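Local atomic coordinates of aminoglycoside N(3)-acetyltransferase III (PDB entry 7LAO), a protein that transfers an acetyl group from acetyl-CoA to the 3-amino group of 2-deoxystreptamine antibiotics such as gentamicin, conferring resistance to them. Residues G100-N103 with R104-E108; M122-G126 with P127-T131. All blocks are in the same frame, centred on the assembly; numbering follows the deposited sequence.

How the contacts relate
Contacts 1 and 2 follow one another along the chain and illustrate how a helix turn and a strand-to-helix turn, each closed locally, are brought together by packing. Contact 1 is the first turns of helix 102-108, and contact 2 is the turn that carries strand 122-125, next to the edge strand of the mixed sheet, into helix 129-133. Their centres lie about 14 Å apart, yet they meet through Val123, which packs against the helix: its CG2 is 3.5 Å from Leu107 CD2, and its CG1 is 3.9 Å from Asn103 OD1. Leu106 O also lies 3.7 Å from Val125 CG2. Helix 102-108 therefore rests on one side of strand 122-125, while the 127-131 segment folds back over the other.

Contact 1. Residues G100-N103 with R104-E108; sequences GLLN and RFLLE
Asn103 meets Leu107 and Leu106 on the next turn of helix 102-108. Its backbone O accepts a hydrogen bond from Leu107 N at 3.0 Å, nearly straight at the hydrogen (163°), with the donor tilted from the carbonyl plane. The Leu107 side chain lies against this same oxygen, its CG 3.4 Å from Asn103 O. The carboxamide of Asn103 turns elsewhere: with CG anti to the carbonyl carbon (chi1 -70°), it brings OD1 to 3.6 Å from Leu106 CD1. One residue earlier, Leu102 O accepts from Leu106 N at 2.9 Å, the donor nearly on the carbonyl axis. Leu101 holds its CG anti to N (chi1 178°), which carries the branch to the edge of the Phe105 ring, in the ring plane, CG 3.8 Å from CE1. Its CD1 meets the aliphatic part of the Arg104 side chain, CD at 4.0 Å, the two chains running side by side. At the helix start a water donates to Gly100 O and accepts from Arg104 N, 3.0 Å away, supplementing the weak bond from that nitrogen to Leu101 O. The chemistry implies a helix whose opening turn is closed partly by solvent, with well-formed i to i+4 bonds at Leu102 O and Asn103 O.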
loop_
_atom_site.group_PDB
_atom_site.type_symbol
_atom_site.label_atom_id
_atom_site.label_comp_id
_atom_site.label_asym_id
_atom_site.label_seq_id
_atom_site.Cartn_x
_atom_site.Cartn_y
_atom_site.Cartn_z
ATOM N N GLY A 100 6.784 -5.255 -3.896
ATOM C CA GLY A 100 7.510 -4.779 -5.068
ATOM C C GLY A 100 8.845 -4.105 -4.788
ATOM O O GLY A 100 9.017 -3.386 -3.795
ATOM N N LEU A 101 9.791 -4.294 -5.711
ATOM C CA LEU A 101 11.112 -3.703 -5.569
ATOM C C LEU A 101 11.074 -2.181 -5.632
ATOM O O LEU A 101 12.016 -1.524 -5.180
ATOM C CB LEU A 101 12.025 -4.260 -6.659
ATOM C CG LEU A 101 13.467 -3.754 -6.739
ATOM C CD1 LEU A 101 14.130 -3.871 -5.363
ATOM C CD2 LEU A 101 14.284 -4.475 -7.845
ATOM N N LEU A 102 10.018 -1.612 -6.204
ATOM C CA LEU A 102 9.922 -0.166 -6.333
ATOM C C LEU A 102 9.934 0.542 -4.980
ATOM O O LEU A 102 10.440 1.669 -4.884
ATOM C CB LEU A 102 8.645 0.208 -7.081
ATOM C CG LEU A 102 8.567 1.665 -7.539
ATOM C CD1 LEU A 102 9.656 1.855 -8.576
ATOM C CD2 LEU A 102 7.190 1.913 -8.175
ATOM N N ASN A 103 9.358 -0.061 -3.936
ATOM C CA ASN A 103 9.315 0.687 -2.659
ATOM C C ASN A 103 10.720 0.940 -2.097
ATOM O O ASN A 103 10.964 1.960 -1.421
ATOM C CB ASN A 103 8.434 -0.052 -1.652
ATOM C CG ASN A 103 6.962 0.006 -2.045
ATOM O OD1 ASN A 103 6.482 1.055 -2.485
ATOM N ND2 ASN A 103 6.256 -1.137 -1.957
ATOM N N ARG A 104 11.668 0.057 -2.393
ATOM C CA ARG A 104 13.044 0.321 -2.003
ATOM C C ARG A 104 13.561 1.586 -2.680
ATOM O O ARG A 104 14.295 2.354 -2.075
ATOM C CB ARG A 104 13.914 -0.887 -2.328
ATOM C CG ARG A 104 15.414 -0.635 -2.263
ATOM C CD ARG A 104 16.214 -1.896 -2.599
ATOM N NE ARG A 104 17.614 -1.555 -2.748
ATOM C CZ ARG A 104 18.601 -2.434 -2.714
ATOM N NH1 ARG A 104 18.323 -3.710 -2.514
ATOM N NH2 ARG A 104 19.863 -2.033 -2.850
ATOM N N PHE A 105 13.146 1.847 -3.923
ATOM C CA PHE A 105 13.656 3.016 -4.635
ATOM C C PHE A 105 12.866 4.290 -4.375
ATOM O O PHE A 105 13.413 5.393 -4.521
ATOM C CB PHE A 105 13.710 2.708 -6.130
ATOM C CG PHE A 105 14.800 1.721 -6.464
ATOM C CD1 PHE A 105 14.539 0.355 -6.472
ATOM C CD2 PHE A 105 16.101 2.155 -6.671
ATOM C CE1 PHE A 105 15.559 -0.558 -6.727
ATOM C CE2 PHE A 105 17.123 1.244 -6.938
ATOM C CZ PHE A 105 16.850 -0.101 -6.953
ATOM N N LEU A 106 11.585 4.168 -4.020
ATOM C CA LEU A 106 10.873 5.311 -3.478
ATOM C C LEU A 106 11.554 5.779 -2.190
ATOM O O LEU A 106 11.764 6.971 -1.996
ATOM C CB LEU A 106 9.415 4.953 -3.229
ATOM C CG LEU A 106 8.538 4.701 -4.481
ATOM C CD1 LEU A 106 7.161 4.162 -4.067
ATOM C CD2 LEU A 106 8.405 5.972 -5.304
ATOM N N LEU A 107 11.954 4.841 -1.331
ATOM C CA LEU A 107 12.680 5.186 -0.121
ATOM C C LEU A 107 13.983 5.923 -0.431
ATOM O O LEU A 107 14.374 6.831 0.313
ATOM C CB LEU A 107 12.958 3.931 0.710
ATOM C CG LEU A 107 11.703 3.552 1.521
ATOM C CD1 LEU A 107 11.785 2.135 2.025
ATOM C CD2 LEU A 107 11.454 4.533 2.746
ATOM N N GLU A 108 14.641 5.583 -1.534
ATOM C CA GLU A 108 15.903 6.242 -1.890
ATOM C C GLU A 108 15.704 7.577 -2.614
ATOM O O GLU A 108 16.687 8.304 -2.800
ATOM C CB GLU A 108 16.765 5.285 -2.736
ATOM C CG GLU A 108 17.188 4.067 -1.923
ATOM C CD GLU A 108 18.007 3.035 -2.728
ATOM O OE1 GLU A 108 18.243 3.248 -3.943
ATOM O OE2 GLU A 108 18.390 1.996 -2.137
HETATM O O HOH W 1 11.121 -2.875 -2.318
#

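Contact 2. Residues M122-G126 with P127-T131; sequences MVAVG and PLAAT
Strand 122-125 ends in a reversal in which Gly126 O and Ala129 N close a type I beta turn spanning Gly126 to Ala129. The bond between them is 2.9 Å long and bent, 140° at the hydrogen, and the donor stands above the carbonyl plane, 45° out of it. Gly126 has a positive phi of 128°, in a region of backbone conformation that glycine reaches readily. Pro127 then takes the second position of the turn, where its ring restricts phi, and Leu128 follows as the N-cap of helix 129-133. Strand and helix are thus joined with very little intervening chain, and the CA atoms of Ala124 and Ala129 come to within 4.8 Å of each other.

Two methyl groups occupy this angle. Ala124 CB points toward the helix start and lies 3.9 Å from Ala129 CA. Ala129 CB points back, 3.3 Å from Gly126 O and 3.5 Å from Ala124 O, so the methyl sits beside two carbonyl oxygens of the incoming chain. The methyls themselves, Ala124 CB and Ala129 CB, are 4.3 Å apart and form the one apolar side-chain pair between the two segments, consistent with a close approach of helix start to strand.

The turn is tied to its surroundings on several sides. Leu128 N gives a hydrogen bond to the side chain of Thr56, at the start of strand 56-60, and Val125 O accepts one from Arg48 of helix 40-51. Strand 122-125 pairs antiparallel with both 56-60 and 113-114. Helix 102-108 lies on the other face of the strand, whereas Ala129 and Ala130 touch Arg113 of the edge strand 113-114.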
loop_
_atom_site.group_PDB
_atom_site.type_symbol
_atom_site.label_atom_id
_atom_site.label_comp_id
_atom_site.label_asym_id
_atom_site.label_seq_id
_atom_site.Cartn_x
_atom_site.Cartn_y
_atom_site.Cartn_z
ATOM N N MET A 122 4.574 2.776 5.428
ATOM C CA MET A 122 4.325 3.430 4.151
ATOM C C MET A 122 5.483 4.359 3.825
ATOM O O MET A 122 6.091 4.920 4.725
ATOM C CB MET A 122 3.036 4.266 4.189
ATOM C CG MET A 122 1.831 3.482 4.600
ATOM S SD MET A 122 1.105 2.581 3.195
ATOM C CE MET A 122 -0.140 1.696 4.116
ATOM N N VAL A 123 5.776 4.528 2.532
ATOM C CA VAL A 123 6.798 5.467 2.087
ATOM C C VAL A 123 6.051 6.511 1.276
ATOM O O VAL A 123 5.109 6.172 0.536
ATOM C CB VAL A 123 7.929 4.786 1.264
ATOM C CG1 VAL A 123 7.335 3.974 0.035
ATOM C CG2 VAL A 123 8.897 5.804 0.735
ATOM N N ALA A 124 6.438 7.779 1.428
ATOM C CA ALA A 124 5.874 8.885 0.640
ATOM C C ALA A 124 6.940 9.936 0.335
ATOM O O ALA A 124 7.873 10.155 1.129
ATOM C CB ALA A 124 4.700 9.575 1.330
ATOM N N VAL A 125 6.769 10.618 -0.800
ATOM C CA VAL A 125 7.789 11.541 -1.315
ATOM C C VAL A 125 7.097 12.669 -2.039
ATOM O O VAL A 125 6.419 12.416 -3.052
ATOM C CB VAL A 125 8.738 10.868 -2.335
ATOM C CG1 VAL A 125 10.004 11.672 -2.421
ATOM C CG2 VAL A 125 8.941 9.402 -2.060
ATOM N N GLY A 126 7.352 13.918 -1.607
ATOM C CA GLY A 126 6.668 15.063 -2.157
ATOM C C GLY A 126 6.054 15.914 -1.047
ATOM O O GLY A 126 6.218 15.616 0.137
ATOM N N PRO A 127 5.325 16.964 -1.421
ATOM C CA PRO A 127 4.785 17.892 -0.386
ATOM C C PRO A 127 4.002 17.200 0.707
ATOM O O PRO A 127 3.955 17.730 1.832
ATOM C CB PRO A 127 3.877 18.843 -1.189
ATOM C CG PRO A 127 4.361 18.717 -2.663
ATOM C CD PRO A 127 4.895 17.309 -2.789
ATOM N N LEU A 128 3.300 16.110 0.416
ATOM C CA LEU A 128 2.429 15.503 1.420
ATOM C C LEU A 128 3.155 14.425 2.204
ATOM O O LEU A 128 2.529 13.690 2.950
ATOM C CB LEU A 128 1.133 14.976 0.786
ATOM C CG LEU A 128 0.170 16.066 0.389
ATOM C CD1 LEU A 128 -0.982 15.498 -0.505
ATOM C CD2 LEU A 128 -0.439 16.733 1.685
ATOM N N ALA A 129 4.496 14.381 2.151
ATOM C CA ALA A 129 5.173 13.180 2.664
ATOM C C ALA A 129 4.965 12.996 4.176
ATOM O O ALA A 129 4.704 11.877 4.628
ATOM C CB ALA A 129 6.673 13.224 2.343
ATOM N N ALA A 130 5.245 14.038 4.984
ATOM C CA ALA A 130 5.052 13.926 6.440
ATOM C C ALA A 130 3.560 13.813 6.785
ATOM O O ALA A 130 3.162 13.022 7.651
ATOM C CB ALA A 130 5.643 15.133 7.163
ATOM N N THR A 131 2.733 14.617 6.124
ATOM C CA THR A 131 1.269 14.492 6.284
ATOM C C THR A 131 0.814 13.030 6.135
ATOM O O THR A 131 0.054 12.512 6.962
ATOM C CB THR A 131 0.555 15.390 5.249
ATOM O OG1 THR A 131 0.896 16.750 5.466
ATOM C CG2 THR A 131 -1.052 15.238 5.302
#